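Local coordinates for DUF4848 domain-containing protein (Bacteroides thetaiotaomicron, PDB 4LB8), which is of unknown function but belongs to the DUF4848 family and is probably exported as a lipoprotein of the cell envelope, at residues A[28-31]-A[35-38]; A[89-94]-A[110-115]; A[184-187]-A[192-195]; A[198-203]-A[207-212]. One frame throughout, in Å; residues are numbered along the deposited sequence.

Contact 1. Residues A[28-31]-A[35-38]; sequences IKFK and SYEN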
loop_
_atom_site.group_PDB
_atom_site.type_symbol
_atom_site.label_atom_id
_atom_site.label_comp_id
_atom_site.label_asym_id
_atom_site.label_seq_id
_atom_site.Cartn_x
_atom_site.Cartn_y
_atom_site.Cartn_z
ATOM N N ILE A 28 15.601 -32.739 -20.385
ATOM C CA ILE A 28 14.967 -32.374 -21.661
ATOM C C ILE A 28 16.087 -31.839 -22.563
ATOM O O ILE A 28 16.847 -30.966 -22.143
ATOM C CB ILE A 28 13.781 -31.356 -21.512
ATOM C CG1 ILE A 28 12.512 -32.000 -20.921
ATOM C CG2 ILE A 28 13.457 -30.636 -22.832
ATOM C CD1 ILE A 28 11.597 -32.826 -21.866
ATOM N N LYS A 29 16.194 -32.369 -23.784
ATOM C CA LYS A 29 17.166 -31.916 -24.768
ATOM C C LYS A 29 16.420 -31.406 -25.997
ATOM O O LYS A 29 15.546 -32.095 -26.509
ATOM C CB LYS A 29 18.155 -33.042 -25.136
ATOM C CG LYS A 29 19.246 -32.667 -26.150
ATOM C CD LYS A 29 19.752 -33.913 -26.865
ATOM C CE LYS A 29 21.220 -33.902 -27.267
ATOM N NZ LYS A 29 22.144 -34.064 -26.097
ATOM N N PHE A 30 16.742 -30.186 -26.436
ATOM C CA PHE A 30 16.202 -29.589 -27.652
ATOM C C PHE A 30 17.253 -29.718 -28.739
ATOM O O PHE A 30 18.444 -29.806 -28.427
ATOM C CB PHE A 30 15.794 -28.121 -27.435
ATOM C CG PHE A 30 14.631 -27.973 -26.490
ATOM C CD1 PHE A 30 13.334 -28.291 -26.896
ATOM C CD2 PHE A 30 14.830 -27.546 -25.177
ATOM C CE1 PHE A 30 12.258 -28.174 -26.010
ATOM C CE2 PHE A 30 13.750 -27.425 -24.297
ATOM C CZ PHE A 30 12.472 -27.730 -24.721
ATOM N N LYS A 31 16.818 -29.774 -30.004
ATOM C CA LYS A 31 17.699 -29.916 -31.177
ATOM C C LYS A 31 18.586 -28.663 -31.305
ATOM O O LYS A 31 19.803 -28.792 -31.428
ATOM C CB LYS A 31 16.849 -30.164 -32.453
ATOM C CG LYS A 31 17.609 -30.229 -33.778
ATOM C CD LYS A 31 16.693 -30.643 -34.943
ATOM C CE LYS A 31 16.300 -29.504 -35.863
ATOM N NZ LYS A 31 17.385 -29.155 -36.823
ATOM N N SER A 35 14.078 -24.795 -31.955
ATOM C CA SER A 35 13.231 -25.862 -31.420
ATOM C C SER A 35 12.736 -25.508 -30.024
ATOM O O SER A 35 11.541 -25.605 -29.752
ATOM C CB SER A 35 13.992 -27.186 -31.393
ATOM O OG SER A 35 14.312 -27.572 -32.719
ATOM N N TYR A 36 13.652 -25.049 -29.162
ATOM C CA TYR A 36 13.381 -24.671 -27.779
ATOM C C TYR A 36 12.368 -23.495 -27.730
ATOM O O TYR A 36 11.325 -23.626 -27.084
ATOM C CB TYR A 36 14.717 -24.347 -27.038
ATOM C CG TYR A 36 14.561 -23.377 -25.892
ATOM C CD1 TYR A 36 13.896 -23.746 -24.724
ATOM C CD2 TYR A 36 14.982 -22.058 -26.011
ATOM C CE1 TYR A 36 13.659 -22.829 -23.704
ATOM C CE2 TYR A 36 14.754 -21.134 -24.997
ATOM C CZ TYR A 36 14.082 -21.524 -23.850
ATOM O OH TYR A 36 13.878 -20.624 -22.843
ATOM N N GLU A 37 12.653 -22.384 -28.441
ATOM C CA GLU A 37 11.801 -21.193 -28.460
ATOM C C GLU A 37 10.422 -21.521 -29.001
ATOM O O GLU A 37 9.446 -21.005 -28.475
ATOM C CB GLU A 37 12.453 -20.042 -29.239
ATOM C CG GLU A 37 13.485 -19.289 -28.405
ATOM C CD GLU A 37 14.432 -18.371 -29.157
ATOM O OE1 GLU A 37 14.640 -18.596 -30.373
ATOM O OE2 GLU A 37 15.029 -17.475 -28.511
ATOM N N ASN A 38 10.343 -22.416 -30.011
ATOM C CA ASN A 38 9.084 -22.877 -30.587
ATOM C C ASN A 38 8.305 -23.714 -29.596
ATOM O O ASN A 38 7.127 -23.424 -29.381
ATOM C CB ASN A 38 9.330 -23.663 -31.866
ATOM C CG ASN A 38 9.281 -22.782 -33.081
ATOM O OD1 ASN A 38 10.238 -22.049 -33.395
ATOM N ND2 ASN A 38 8.122 -22.765 -33.733
#
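F30 has CG beside its backbone N and anti to the carbonyl carbon (chi1 -67°), which turns the ring toward helix 33-44, and Y36 meets it with CG anti to its own N (chi1 153°), so that one edge of the tyrosine ring comes against the phenylalanine face. The evidence for an offset edge-to-face pair is a centroid separation of 5.5 Å with the planes at 62°. The leading atom of that edge is Y36 CD1, 3.7 Å from F30 CE2. The helix backbone also bears on the phenylalanine: Y36 CA stands over the ring 3.9 Å from its centroid, a CH-pi contact, and Y36 CB lies 3.7 Å from F30 CG. Together these set the first turn of the helix close over the ring. At the end of the contact near the turn, K31 CB touches S35 OG at 3.6 Å in a van der Waals contact; the hydroxyl's hydrogen bond is to D32, and the bent lysine chain leads away. Beyond the two segments, F30 makes a further edge-to-face pair with F126, while the Y36 ring meets F133 and its hydroxyl bonds N123. With I135 also touching both aromatics, the geometry is that of a strand-turn-helix connection in which helix 33-44 packs through aromatic side chains on the mixed four-stranded sheet containing strands 27-30 and 132-135.

Contact 2. Residues A[89-94]-A[110-115]; sequences VLYEKY and TDLSPY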
loop_
_atom_site.group_PDB
_atom_site.type_symbol
_atom_site.label_atom_id
_atom_site.label_comp_id
_atom_site.label_asym_id
_atom_site.label_seq_id
_atom_site.Cartn_x
_atom_site.Cartn_y
_atom_site.Cartn_z
ATOM N N VAL A 89 3.343 -27.774 12.403
ATOM C CA VAL A 89 4.037 -29.055 12.343
ATOM C C VAL A 89 4.046 -29.561 10.895
ATOM O O VAL A 89 5.098 -29.994 10.415
ATOM C CB VAL A 89 3.419 -30.088 13.319
ATOM C CG1 VAL A 89 4.110 -31.456 13.193
ATOM C CG2 VAL A 89 3.499 -29.579 14.752
ATOM N N LEU A 90 2.870 -29.511 10.224
ATOM C CA LEU A 90 2.675 -29.950 8.838
ATOM C C LEU A 90 3.495 -29.096 7.865
ATOM O O LEU A 90 4.220 -29.639 7.017
ATOM C CB LEU A 90 1.181 -29.851 8.452
ATOM C CG LEU A 90 0.258 -31.020 8.780
ATOM C CD1 LEU A 90 -1.188 -30.567 8.802
ATOM C CD2 LEU A 90 0.388 -32.125 7.758
ATOM N N TYR A 91 3.376 -27.755 8.012
ATOM C CA TYR A 91 4.001 -26.760 7.148
ATOM C C TYR A 91 5.539 -26.738 7.257
ATOM O O TYR A 91 6.185 -26.352 6.282
ATOM C CB TYR A 91 3.407 -25.371 7.426
ATOM C CG TYR A 91 3.847 -24.300 6.455
ATOM C CD1 TYR A 91 3.467 -24.342 5.114
ATOM C CD2 TYR A 91 4.612 -23.223 6.883
ATOM C CE1 TYR A 91 3.870 -23.351 4.216
ATOM C CE2 TYR A 91 4.996 -22.213 6.002
ATOM C CZ TYR A 91 4.650 -22.297 4.665
ATOM O OH TYR A 91 5.074 -21.312 3.815
ATOM N N GLU A 92 6.119 -27.155 8.407
ATOM C CA GLU A 92 7.576 -27.234 8.583
ATOM C C GLU A 92 8.130 -28.359 7.723
ATOM O O GLU A 92 9.171 -28.191 7.070
ATOM C CB GLU A 92 7.982 -27.438 10.059
ATOM C CG GLU A 92 8.121 -26.146 10.859
ATOM C CD GLU A 92 9.113 -25.110 10.353
ATOM O OE1 GLU A 92 10.333 -25.390 10.393
ATOM O OE2 GLU A 92 8.672 -24.007 9.945
ATOM N N LYS A 93 7.393 -29.493 7.689
ATOM C CA LYS A 93 7.727 -30.690 6.913
ATOM C C LYS A 93 7.579 -30.365 5.420
ATOM O O LYS A 93 8.477 -30.684 4.646
ATOM C CB LYS A 93 6.862 -31.888 7.357
ATOM C CG LYS A 93 7.214 -32.346 8.777
ATOM C CD LYS A 93 6.266 -33.389 9.362
ATOM C CE LYS A 93 6.833 -34.083 10.591
ATOM N NZ LYS A 93 6.819 -33.214 11.801
ATOM N N TYR A 94 6.500 -29.641 5.044
ATOM C CA TYR A 94 6.227 -29.152 3.687
ATOM C C TYR A 94 7.390 -28.270 3.164
ATOM O O TYR A 94 7.898 -28.531 2.068
ATOM C CB TYR A 94 4.904 -28.365 3.673
ATOM C CG TYR A 94 4.555 -27.707 2.353
ATOM C CD1 TYR A 94 3.852 -28.400 1.370
ATOM C CD2 TYR A 94 4.876 -26.372 2.111
ATOM C CE1 TYR A 94 3.505 -27.789 0.167
ATOM C CE2 TYR A 94 4.547 -25.754 0.905
ATOM C CZ TYR A 94 3.844 -26.459 -0.055
ATOM O OH TYR A 94 3.484 -25.828 -1.218
ATOM N N THR A 110 3.120 -14.518 6.270
ATOM C CA THR A 110 1.723 -14.954 6.133
ATOM C C THR A 110 1.507 -15.505 4.714
ATOM O O THR A 110 0.487 -16.155 4.451
ATOM C CB THR A 110 0.725 -13.843 6.495
ATOM O OG1 THR A 110 0.814 -12.775 5.557
ATOM C CG2 THR A 110 0.919 -13.321 7.913
ATOM N N ASP A 111 2.480 -15.261 3.806
ATOM C CA ASP A 111 2.435 -15.778 2.442
ATOM C C ASP A 111 3.122 -17.131 2.480
ATOM O O ASP A 111 4.352 -17.235 2.560
ATOM C CB ASP A 111 3.062 -14.798 1.448
ATOM C CG ASP A 111 3.349 -15.355 0.066
ATOM O OD1 ASP A 111 2.736 -16.387 -0.307
ATOM O OD2 ASP A 111 4.187 -14.765 -0.642
ATOM N N LEU A 112 2.281 -18.170 2.438
ATOM C CA LEU A 112 2.625 -19.573 2.601
ATOM C C LEU A 112 3.155 -20.268 1.391
ATOM O O LEU A 112 3.752 -21.335 1.547
ATOM C CB LEU A 112 1.365 -20.336 3.026
ATOM C CG LEU A 112 0.648 -19.861 4.244
ATOM C CD1 LEU A 112 -0.536 -20.713 4.477
ATOM C CD2 LEU A 112 1.566 -19.854 5.463
ATOM N N SER A 113 2.846 -19.746 0.188
ATOM C CA SER A 113 3.133 -20.373 -1.113
ATOM C C SER A 113 4.599 -20.499 -1.494
ATOM O O SER A 113 5.355 -19.535 -1.352
ATOM C CB SER A 113 2.417 -19.621 -2.225
ATOM O OG SER A 113 1.045 -19.959 -2.185
ATOM N N PRO A 114 5.008 -21.661 -2.058
ATOM C CA PRO A 114 6.388 -21.766 -2.582
ATOM C C PRO A 114 6.489 -21.008 -3.895
ATOM O O PRO A 114 5.479 -20.837 -4.577
ATOM C CB PRO A 114 6.587 -23.275 -2.788
ATOM C CG PRO A 114 5.227 -23.813 -3.045
ATOM C CD PRO A 114 4.223 -22.885 -2.352
ATOM N N TYR A 115 7.687 -20.558 -4.249
ATOM C CA TYR A 115 7.952 -19.808 -5.481
ATOM C C TYR A 115 9.040 -20.435 -6.321
ATOM O O TYR A 115 9.977 -21.038 -5.774
ATOM C CB TYR A 115 8.379 -18.375 -5.144
ATOM C CG TYR A 115 7.245 -17.513 -4.653
ATOM C CD1 TYR A 115 6.472 -16.772 -5.542
ATOM C CD2 TYR A 115 6.938 -17.434 -3.291
ATOM C CE1 TYR A 115 5.439 -15.954 -5.095
ATOM C CE2 TYR A 115 5.885 -16.643 -2.836
ATOM C CZ TYR A 115 5.142 -15.901 -3.742
ATOM O OH TYR A 115 4.099 -15.115 -3.320
#
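Y91 and L112 share the one hydrogen bond between 89-94 and 110-115: Y91 OH donates to L112 O at 2.6 Å. Y91 CG, trans to the backbone N (chi1 -172°), sends the phenol out to the loop. The hydroxyl approaches the carbonyl from well off its axis, with a C=O...donor angle of 110° and a tilt of 31° from the carbonyl plane, while the oxygen itself lies in the plane of the tyrosine ring at its edge. Within the loop, Y115 OH bonds D111 OD2 at 2.7 Å on the syn side; N105 ND2 also bonds OD2, and D111 OD1 accepts from Q199 of the second subunit. Apolar contacts flank the Y91 bond. L112 CD2 sits over one face of the Y91 ring, toward the rim, 4.0 Å from CZ. One helical turn on, Y94 OH is 3.2 Å from P114 CG; that hydroxyl is hydrogen-bonded to A70 O of helix 63-80. A phenylalanine in place of Y91 would probably leave L112 O without its donor from the helix and the loop less firmly placed. The chemistry implies that a phenol-to-carbonyl bond, flanked by the leucine side chain, pins to the helix a loop that also meets the second subunit.

Contact 3. Residues A[184-187]-A[192-195]; sequences YLSV and IHAN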
loop_
_atom_site.group_PDB
_atom_site.type_symbol
_atom_site.label_atom_id
_atom_site.label_comp_id
_atom_site.label_asym_id
_atom_site.label_seq_id
_atom_site.Cartn_x
_atom_site.Cartn_y
_atom_site.Cartn_z
ATOM N N TYR A 184 -4.923 10.110 13.381
ATOM C CA TYR A 184 -3.738 9.994 14.210
ATOM C C TYR A 184 -4.114 10.331 15.643
ATOM O O TYR A 184 -4.741 11.363 15.879
ATOM C CB TYR A 184 -2.593 10.887 13.643
ATOM C CG TYR A 184 -2.229 10.459 12.233
ATOM C CD1 TYR A 184 -1.314 9.428 12.010
ATOM C CD2 TYR A 184 -2.914 10.971 11.125
ATOM C CE1 TYR A 184 -1.075 8.928 10.725
ATOM C CE2 TYR A 184 -2.685 10.475 9.837
ATOM C CZ TYR A 184 -1.760 9.459 9.643
ATOM O OH TYR A 184 -1.489 8.993 8.381
ATOM N N LEU A 185 -3.769 9.425 16.592
ATOM C CA LEU A 185 -4.050 9.570 18.022
ATOM C C LEU A 185 -2.799 9.658 18.857
ATOM O O LEU A 185 -1.819 8.947 18.605
ATOM C CB LEU A 185 -4.914 8.414 18.561
ATOM C CG LEU A 185 -6.283 8.181 17.913
ATOM C CD1 LEU A 185 -6.967 7.028 18.587
ATOM C CD2 LEU A 185 -7.162 9.450 17.920
ATOM N N SER A 186 -2.850 10.516 19.884
ATOM C CA SER A 186 -1.781 10.731 20.864
ATOM C C SER A 186 -2.435 11.055 22.206
ATOM O O SER A 186 -3.641 11.294 22.236
ATOM C CB SER A 186 -0.793 11.811 20.413
ATOM O OG SER A 186 -1.354 13.106 20.262
ATOM N N VAL A 187 -1.690 10.983 23.318
ATOM C CA VAL A 187 -2.294 11.232 24.634
ATOM C C VAL A 187 -1.344 12.044 25.515
ATOM O O VAL A 187 -0.157 11.716 25.630
ATOM C CB VAL A 187 -2.787 9.912 25.330
ATOM C CG1 VAL A 187 -1.633 8.943 25.636
ATOM C CG2 VAL A 187 -3.640 10.197 26.567
ATOM N N ILE A 192 -6.731 12.578 25.183
ATOM C CA ILE A 192 -6.466 11.994 23.871
ATOM C C ILE A 192 -6.704 13.058 22.788
ATOM O O ILE A 192 -7.787 13.640 22.716
ATOM C CB ILE A 192 -7.310 10.688 23.644
ATOM C CG1 ILE A 192 -6.993 9.640 24.768
ATOM C CG2 ILE A 192 -7.007 10.086 22.254
ATOM C CD1 ILE A 192 -7.926 8.517 24.926
ATOM N N HIS A 193 -5.671 13.300 21.958
ATOM C CA HIS A 193 -5.655 14.254 20.853
ATOM C C HIS A 193 -5.850 13.508 19.546
ATOM O O HIS A 193 -5.190 12.498 19.332
ATOM C CB HIS A 193 -4.298 14.990 20.831
ATOM C CG HIS A 193 -4.141 16.037 21.890
ATOM N ND1 HIS A 193 -4.049 15.709 23.228
ATOM C CD2 HIS A 193 -4.006 17.372 21.760
ATOM C CE1 HIS A 193 -3.922 16.858 23.863
ATOM N NE2 HIS A 193 -3.882 17.884 23.016
ATOM N N ALA A 194 -6.740 13.976 18.672
ATOM C CA ALA A 194 -6.955 13.347 17.373
ATOM C C ALA A 194 -6.637 14.328 16.279
ATOM O O ALA A 194 -6.925 15.524 16.417
ATOM C CB ALA A 194 -8.398 12.871 17.234
ATOM N N ASN A 195 -6.049 13.826 15.205
ATOM C CA ASN A 195 -5.740 14.574 14.005
ATOM C C ASN A 195 -6.394 13.836 12.816
ATOM O O ASN A 195 -6.089 12.673 12.559
ATOM C CB ASN A 195 -4.215 14.756 13.832
ATOM C CG ASN A 195 -3.748 15.725 12.751
ATOM O OD1 ASN A 195 -2.582 15.712 12.359
ATOM N ND2 ASN A 195 -4.615 16.571 12.220
#
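Y184-V187 and I192-N195 run antiparallel, their axes 4.5 Å apart at closest and 159° between directions, with Y184-N195 and S186-H193 as hydrogen-bonded pairs and L185-A194 and V187-I192 as non-hydrogen-bonded pairs between and beyond them. Each hydrogen-bonded pair is closed by two bonds: Y184 N to N195 O and N195 N to Y184 O are both 2.9 Å, and in the other pair H193 N reaches S186 O at 2.9 Å, though tilted 34° from the carbonyl plane. On the face carrying L185, V187, I192 and A194 the meetings are between methyl and methylene groups: L185 CD2 lies 3.7 Å from A194 CB, and V187 CG2, placed anti to its backbone N, is 3.8 Å from I192 CG1. F259 and L290 extend this apolar layer. On the face of Y184, S186, H193 and N195 the contacts are more polar. S186 OG stands between its backbone N and carbonyl carbon (chi1 63°), 3.5 Å from H193 CB, and is hydrogen-bonded to V119 O of the second subunit. Y184 brings a ring edge toward N195 O, and its ring makes a cation-pi contact with R151 of that subunit; N195 ND2 is held by N254 and V255. Consecutive strands, 179-188 and 191-201, paired antiparallel across a short turn make a beta hairpin, here in a large antiparallel sheet, one face directed at the partner subunit.

Contact 4. Residues A[198-203]-A[207-212]; sequences SQKKGV and SRYSTT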
loop_
_atom_site.group_PDB
_atom_site.type_symbol
_atom_site.label_atom_id
_atom_site.label_comp_id
_atom_site.label_asym_id
_atom_site.label_seq_id
_atom_site.Cartn_x
_atom_site.Cartn_y
_atom_site.Cartn_z
ATOM N N SER A 198 -6.800 15.022 5.358
ATOM C CA SER A 198 -7.249 14.710 4.021
ATOM C C SER A 198 -6.529 15.563 3.009
ATOM O O SER A 198 -6.357 16.781 3.194
ATOM C CB SER A 198 -8.762 14.858 3.873
ATOM O OG SER A 198 -9.165 16.196 3.630
ATOM N N GLN A 199 -6.119 14.908 1.923
ATOM C CA GLN A 199 -5.421 15.535 0.817
ATOM C C GLN A 199 -5.966 15.035 -0.519
ATOM O O GLN A 199 -6.542 13.950 -0.586
ATOM C CB GLN A 199 -3.915 15.265 0.910
ATOM C CG GLN A 199 -3.230 15.917 2.107
ATOM C CD GLN A 199 -1.729 15.820 1.994
ATOM O OE1 GLN A 199 -1.156 14.733 1.901
ATOM N NE2 GLN A 199 -1.057 16.956 1.957
ATOM N N LYS A 200 -5.805 15.857 -1.566
ATOM C CA LYS A 200 -6.166 15.572 -2.953
ATOM C C LYS A 200 -4.922 15.768 -3.804
ATOM O O LYS A 200 -4.126 16.674 -3.523
ATOM C CB LYS A 200 -7.352 16.444 -3.464
ATOM C CG LYS A 200 -7.236 17.946 -3.162
ATOM C CD LYS A 200 -6.703 18.783 -4.312
ATOM C CE LYS A 200 -5.851 19.931 -3.820
ATOM N NZ LYS A 200 -4.689 20.176 -4.727
ATOM N N LYS A 201 -4.749 14.930 -4.835
ATOM C CA LYS A 201 -3.613 15.022 -5.735
ATOM C C LYS A 201 -3.958 15.997 -6.867
ATOM O O LYS A 201 -4.956 15.812 -7.559
ATOM C CB LYS A 201 -3.254 13.622 -6.277
ATOM C CG LYS A 201 -1.795 13.389 -6.659
ATOM C CD LYS A 201 -1.648 12.039 -7.384
ATOM C CE LYS A 201 -0.257 11.743 -7.925
ATOM N NZ LYS A 201 0.683 11.226 -6.881
ATOM N N GLY A 202 -3.160 17.056 -6.985
ATOM C CA GLY A 202 -3.266 18.087 -8.014
ATOM C C GLY A 202 -2.152 17.943 -9.036
ATOM O O GLY A 202 -1.454 16.925 -9.055
ATOM N N VAL A 203 -1.954 18.965 -9.875
ATOM C CA VAL A 203 -0.923 18.964 -10.923
ATOM C C VAL A 203 0.494 19.024 -10.359
ATOM O O VAL A 203 1.437 18.585 -11.026
ATOM C CB VAL A 203 -1.102 20.107 -11.958
ATOM C CG1 VAL A 203 -1.554 19.552 -13.303
ATOM C CG2 VAL A 203 -2.050 21.199 -11.460
ATOM N N SER A 207 -1.994 18.281 -1.637
ATOM C CA SER A 207 -2.360 19.498 -0.947
ATOM C C SER A 207 -3.636 19.220 -0.168
ATOM O O SER A 207 -4.380 18.323 -0.537
ATOM C CB SER A 207 -2.556 20.596 -1.982
ATOM O OG SER A 207 -3.135 21.776 -1.468
ATOM N N ARG A 208 -3.884 19.952 0.917
ATOM C CA ARG A 208 -5.079 19.765 1.739
ATOM C C ARG A 208 -6.357 20.282 1.052
ATOM O O ARG A 208 -6.320 21.263 0.301
ATOM C CB ARG A 208 -4.898 20.455 3.102
ATOM C CG ARG A 208 -4.401 19.493 4.147
ATOM C CD ARG A 208 -3.859 20.190 5.353
ATOM N NE ARG A 208 -2.806 19.381 5.972
ATOM C CZ ARG A 208 -1.640 19.860 6.394
ATOM N NH1 ARG A 208 -1.348 21.145 6.246
ATOM N NH2 ARG A 208 -0.750 19.055 6.947
ATOM N N TYR A 209 -7.486 19.616 1.324
ATOM C CA TYR A 209 -8.795 19.983 0.773
ATOM C C TYR A 209 -9.887 19.594 1.776
ATOM O O TYR A 209 -9.688 18.662 2.555
ATOM C CB TYR A 209 -9.015 19.318 -0.609
ATOM C CG TYR A 209 -9.625 17.927 -0.562
ATOM C CD1 TYR A 209 -8.920 16.846 -0.028
ATOM C CD2 TYR A 209 -10.907 17.692 -1.051
ATOM C CE1 TYR A 209 -9.491 15.571 0.043
ATOM C CE2 TYR A 209 -11.492 16.426 -0.973
ATOM C CZ TYR A 209 -10.779 15.367 -0.429
ATOM O OH TYR A 209 -11.357 14.116 -0.357
ATOM N N SER A 210 -11.033 20.266 1.738
ATOM C CA SER A 210 -12.146 19.977 2.646
ATOM C C SER A 210 -12.860 18.666 2.312
ATOM O O SER A 210 -13.050 18.376 1.140
ATOM C CB SER A 210 -13.152 21.121 2.624
ATOM O OG SER A 210 -12.569 22.325 3.096
ATOM N N THR A 211 -13.268 17.884 3.339
ATOM C CA THR A 211 -14.011 16.619 3.166
ATOM C C THR A 211 -14.902 16.321 4.395
ATOM O O THR A 211 -14.884 17.064 5.384
ATOM C CB THR A 211 -13.038 15.432 2.884
ATOM O OG1 THR A 211 -13.764 14.349 2.298
ATOM C CG2 THR A 211 -12.334 14.923 4.135
ATOM N N THR A 212 -15.673 15.229 4.325
ATOM C CA THR A 212 -16.484 14.714 5.422
ATOM C C THR A 212 -15.751 13.476 5.929
ATOM O O THR A 212 -15.401 12.637 5.107
ATOM C CB THR A 212 -17.916 14.424 4.943
ATOM O OG1 THR A 212 -18.601 15.670 4.793
ATOM C CG2 THR A 212 -18.691 13.549 5.909
#
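S198 opens the first segment against Y209 and T211, its OG lying 3.5 Å from T211 CG2 and very near Y209 O without the angle for a hydrogen bond; its carbonyl oxygen receives R208 CA at 3.6 Å in a CA-H...O contact. Q199 is next, a non-hydrogen-bonded pair with R208 whose side chains diverge. Q199 CA rests 3.3 Å from S207 O, and Q199 O is 3.4 Å from Y209 CE1. The amide end of Q199 is used elsewhere: OE1 by K180, NE2 by D111 of the second subunit. K200 then carries most of the remaining contact. Its backbone forms the hydrogen-bonded pair with S207, K200 N to S207 O being 3.0 Å and nearly straight (164°), with the return bond from S207 N to K200 O longer at 3.3 Å. K200 CB lies over one face of the Y209 ring in a CH-pi contact, 24° off the ring normal, and chi1 (48°) brings CG to 3.4 Å from Y209 CB. The bent chain runs on alongside S207, NZ 3.5 Å from S207 CB. Were this lysine an alanine, CB would stay but CG and the rest of the chain go, which would probably open a gap beside Y209 CB and S207. R208, turned away, forms a salt bridge with D71 and, through NH1, a hydrogen bond with P114 O, both of the second subunit. Antiparallel pairing of consecutive strands 191-201 and 206-208 across a short connection makes a beta hairpin at the subunit interface.

In the fold
Along the chain the four contacts follow in series. Contact 1 belongs to the small mixed sheet and its covering helix, contact 2 to helix 84-98 and the loop after it, and contacts 3 and 4 to the large antiparallel sheet. The first two have centres 34 Å apart; contact 3 lies 64 Å from contact 1 and 40 Å from contact 2, centre to centre, which fits the elongated chain. Contacts 3 and 4, with centres 21 Å apart, share strand 191-201. Contacts 2 and 4 have centres 43 Å apart within one chain, yet in the dimer the loop of contact 2 meets the hairpin of contact 4 of the partner.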